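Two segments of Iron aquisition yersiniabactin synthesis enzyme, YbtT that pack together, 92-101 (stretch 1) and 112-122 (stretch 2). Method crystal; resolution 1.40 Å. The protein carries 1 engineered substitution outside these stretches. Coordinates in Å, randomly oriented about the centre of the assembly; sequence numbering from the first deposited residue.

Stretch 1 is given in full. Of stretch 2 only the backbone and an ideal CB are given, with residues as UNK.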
# COMPACT_ATOMS: atom_id res chain seq x y z
N GLY A 92 -1.72 -0.43 2.54
CA GLY A 92 -1.52 -0.90 1.18
C GLY A 92 -0.46 -1.97 1.07
O GLY A 92 -0.52 -2.80 0.17
N ALA A 93 0.53 -1.97 1.97
CA ALA A 93 1.53 -3.03 1.94
C ALA A 93 0.90 -4.39 2.26
O ALA A 93 1.30 -5.41 1.70
CB ALA A 93 2.65 -2.74 2.93
N GLN A 94 -0.08 -4.41 3.15
CA GLN A 94 -0.76 -5.65 3.49
C GLN A 94 -1.53 -6.18 2.29
O GLN A 94 -1.48 -7.37 1.98
CB GLN A 94 -1.71 -5.44 4.67
CG GLN A 94 -1.06 -4.91 5.94
CD GLN A 94 -2.05 -4.37 6.93
OE1 GLN A 94 -3.12 -3.89 6.55
NE2 GLN A 94 -1.71 -4.41 8.20
N VAL A 95 -2.23 -5.29 1.59
CA VAL A 95 -2.96 -5.70 0.40
C VAL A 95 -2.00 -6.15 -0.70
O VAL A 95 -2.24 -7.17 -1.36
CB VAL A 95 -3.91 -4.59 -0.10
CG1 VAL A 95 -4.61 -5.05 -1.37
CG2 VAL A 95 -4.95 -4.24 0.97
N ALA A 96 -0.90 -5.42 -0.90
CA ALA A 96 0.07 -5.78 -1.92
C ALA A 96 0.67 -7.15 -1.63
O ALA A 96 0.81 -7.97 -2.54
CB ALA A 96 1.18 -4.73 -1.98
N PHE A 97 1.01 -7.41 -0.37
CA PHE A 97 1.53 -8.72 0.03
C PHE A 97 0.53 -9.83 -0.27
O PHE A 97 0.87 -10.84 -0.90
CB PHE A 97 1.87 -8.67 1.52
CG PHE A 97 2.23 -10.01 2.11
CD1 PHE A 97 3.37 -10.67 1.71
CD2 PHE A 97 1.44 -10.58 3.07
CE1 PHE A 97 3.71 -11.90 2.29
CE2 PHE A 97 1.77 -11.79 3.65
CZ PHE A 97 2.90 -12.45 3.25
N GLU A 98 -0.73 -9.66 0.18
CA GLU A 98 -1.73 -10.71 -0.03
C GLU A 98 -2.07 -10.88 -1.51
O GLU A 98 -2.33 -12.00 -1.96
CB GLU A 98 -2.97 -10.44 0.83
CG GLU A 98 -2.75 -10.57 2.34
CD GLU A 98 -2.54 -11.99 2.80
OE1 GLU A 98 -2.86 -12.93 2.05
OE2 GLU A 98 -2.02 -12.14 3.93
N THR A 99 -2.04 -9.80 -2.28
CA THR A 99 -2.21 -9.89 -3.73
C THR A 99 -1.07 -10.67 -4.36
O THR A 99 -1.29 -11.55 -5.21
CB THR A 99 -2.31 -8.49 -4.32
OG1 THR A 99 -3.42 -7.79 -3.75
CG2 THR A 99 -2.51 -8.53 -5.84
N CYS A 100 0.15 -10.37 -3.94
CA CYS A 100 1.32 -11.06 -4.46
C CYS A 100 1.25 -12.54 -4.13
O CYS A 100 1.60 -13.38 -4.97
CB CYS A 100 2.58 -10.42 -3.89
SG CYS A 100 4.11 -10.90 -4.75
N ARG A 101 0.77 -12.87 -2.93
CA ARG A 101 0.59 -14.27 -2.53
C ARG A 101 -0.31 -15.00 -3.52
O ARG A 101 0.03 -16.08 -4.01
CB ARG A 101 0.02 -14.32 -1.12
CG ARG A 101 -0.24 -15.69 -0.53
CD ARG A 101 -0.26 -15.65 1.04
NE ARG A 101 -1.13 -16.69 1.57
CZ ARG A 101 -2.12 -16.51 2.45
NH1 ARG A 101 -2.38 -15.32 2.96
NH2 ARG A 101 -2.84 -17.56 2.83
N UNK A 112 8.31 -8.24 -8.64
CA UNK A 112 8.80 -7.59 -7.46
C UNK A 112 7.65 -7.18 -6.56
O UNK A 112 6.55 -6.91 -7.06
CB UNK A 112 9.65 -6.38 -7.83
N UNK A 113 7.93 -7.12 -5.26
CA UNK A 113 7.01 -6.69 -4.21
C UNK A 113 7.73 -5.65 -3.36
O UNK A 113 8.84 -5.90 -2.87
CB UNK A 113 6.54 -7.87 -3.36
N UNK A 114 7.10 -4.48 -3.19
CA UNK A 114 7.64 -3.38 -2.39
C UNK A 114 6.71 -3.16 -1.19
O UNK A 114 5.54 -2.75 -1.37
CB UNK A 114 7.78 -2.10 -3.22
N UNK A 115 7.21 -3.45 0.01
CA UNK A 115 6.49 -3.30 1.27
C UNK A 115 7.06 -2.06 1.94
O UNK A 115 8.25 -2.02 2.27
CB UNK A 115 6.62 -4.54 2.16
N UNK A 116 6.24 -1.03 2.13
CA UNK A 116 6.68 0.24 2.68
C UNK A 116 5.90 0.61 3.93
O UNK A 116 4.66 0.56 3.95
CB UNK A 116 6.54 1.35 1.63
N UNK A 117 6.62 1.03 4.98
CA UNK A 117 5.98 1.67 6.11
C UNK A 117 4.85 0.90 6.75
O UNK A 117 3.80 1.48 7.05
CB UNK A 117 5.45 3.04 5.67
N UNK A 118 5.07 -0.40 7.01
CA UNK A 118 4.03 -1.26 7.55
C UNK A 118 4.66 -2.31 8.44
O UNK A 118 5.68 -2.90 8.07
CB UNK A 118 3.22 -1.91 6.43
N UNK A 119 4.05 -2.55 9.60
CA UNK A 119 4.46 -3.66 10.44
C UNK A 119 4.13 -5.00 9.76
O UNK A 119 3.22 -5.11 8.93
CB UNK A 119 3.78 -3.57 11.81
N UNK A 120 4.86 -6.03 10.16
CA UNK A 120 4.70 -7.35 9.56
C UNK A 120 3.39 -8.02 10.00
O UNK A 120 2.81 -7.64 11.03
CB UNK A 120 5.89 -8.24 9.93
N UNK A 121 2.91 -9.02 9.25
CA UNK A 121 1.57 -9.58 9.53
C UNK A 121 1.42 -10.36 10.83
O UNK A 121 0.27 -10.59 11.23
CB UNK A 121 1.17 -10.51 8.38
N UNK A 122 2.50 -10.75 11.50
CA UNK A 122 2.37 -11.37 12.82
C UNK A 122 2.44 -10.35 13.94
O UNK A 122 2.42 -10.74 15.12
CB UNK A 122 3.46 -12.42 13.02

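The helix 92-101 and the strand 112-116 run nearly antiparallel (155° between their N-to-C directions), with a closest axial approach of 7.7 Å. Stretch 1 offers mostly apolar surface: the CB atoms of Ala 93 and Ala 96, the ring of Phe 97 and the SG of Cys 100.

Position 112 is extended (phi/psi -170/152) and its CA-to-CB bond points away from the helix. No atom of stretch 1 lies within 5.5 Å of the ideal CB, so the helix does not restrict the choice; the residue is Gly 112.

At position 113 the CA-to-CB bond points toward the helix, and the ideal CB sits 4.1 Å from Cys 100 SG. Beyond it lies an apolar surface lined by Ala 96, Phe 97 and Cys 100. Leucine, isoleucine, valine or methionine would suit. It is Leu 113, with chi1 t and chi2 p. Its CD1 lies 3.9 Å from Ala 96 CB, while its CD2 approaches the edge of the Phe 97 ring, 4.2 Å from Phe 97 CD1.

Position 114, the next in the strand, points away, and its ideal CB finds nothing of stretch 1 nearby. The helix again leaves the choice open; Ile 114 is deposited.

Position 115 has a CA-CA distance of 5.0 Å to Ala 93. CA-to-CB points sideways and the ideal CB is 4.4 Å from Ala 93 CB, which favours a branched or flexible aliphatic chain able to turn back toward the helix. Ile 115 does so with chi1 and chi2 both m: its CD1 is 4.0 Å from both Ala 93 CB and Phe 97 CB, and 3.4 Å from Ala 93 O.

Position 116 points sideways with no neighbour near its ideal CB, so small or polar residues are as acceptable as others. Ser 116 touches the helix through its backbone, its O lying 4.0 Å from Ala 93 CB.

At 117, phi/psi of 54/47 favours glycine by itself, and Gly 117 is found.

Position 118 points toward the helix, its ideal CB only 3.6 Å from Ala 93 CB and 5.2 Å from Gln 94 CG. A small side chain such as alanine, serine or cysteine is a natural candidate. Cys 118, chi1 t, places its SG 3.7 Å from Gln 94 CG.

Position 119 starts sideways, with no contact at its ideal CB, but a long side chain could reach the Gln 94 amide; a polar or aromatic residue would suit. In His 119 (chi1 p), NE2 comes within 3.8 Å of Gln 94 NE2. A water joins the stretches, accepting from Gln 94 NE2 (3.0 Å) and donating to His 119 O (2.8 Å).

Position 120 points away and nothing of stretch 1 lies within 5.5 Å of its ideal CB, so stretch 1 sets no preference; the deposited residue is Ala 120, which makes no contact.

Position 121 points toward the helix, with its ideal CB 4.9 Å from Phe 97 CE2. Its phi of -69° admits proline as well as other compact apolar residues. Pro 121 brings CG to 4.1 Å from Phe 97 CE2.

Position 122 is out of reach, unconstrained by the helix, and holds His 122.

Stretch 2, residues 112-122: GLIISGCHAPH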
# COMPACT_ATOMS: atom_id res chain seq x y z
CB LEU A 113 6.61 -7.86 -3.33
CG LEU A 113 5.74 -7.52 -2.12
CD1 LEU A 113 4.39 -6.87 -2.54
CD2 LEU A 113 5.56 -8.76 -1.26
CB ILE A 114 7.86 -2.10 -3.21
CG1 ILE A 114 8.81 -2.36 -4.40
CG2 ILE A 114 8.43 -0.99 -2.31
CD1 ILE A 114 8.10 -2.55 -5.71
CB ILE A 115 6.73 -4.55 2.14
CG1 ILE A 115 6.13 -5.78 1.48
CG2 ILE A 115 6.23 -4.35 3.58
CD1 ILE A 115 4.67 -5.78 1.36
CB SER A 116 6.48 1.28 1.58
OG SER A 116 6.82 2.59 1.97
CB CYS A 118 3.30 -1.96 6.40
SG CYS A 118 1.83 -2.88 6.88
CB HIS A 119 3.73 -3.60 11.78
CG HIS A 119 2.26 -3.68 11.65
ND1 HIS A 119 1.49 -2.60 11.28
CD2 HIS A 119 1.40 -4.72 11.77
CE1 HIS A 119 0.23 -2.97 11.18
NE2 HIS A 119 0.14 -4.25 11.49
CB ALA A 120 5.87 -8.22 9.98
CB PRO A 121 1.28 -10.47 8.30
CG PRO A 121 2.15 -9.90 7.22
CD PRO A 121 3.40 -9.46 7.93
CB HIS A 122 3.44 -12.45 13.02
CG HIS A 122 4.84 -11.93 13.00
ND1 HIS A 122 5.46 -11.54 11.83
CD2 HIS A 122 5.74 -11.75 13.99
CE1 HIS A 122 6.69 -11.13 12.11
NE2 HIS A 122 6.88 -11.24 13.41
O HOH W 1 0.60 -6.19 8.71
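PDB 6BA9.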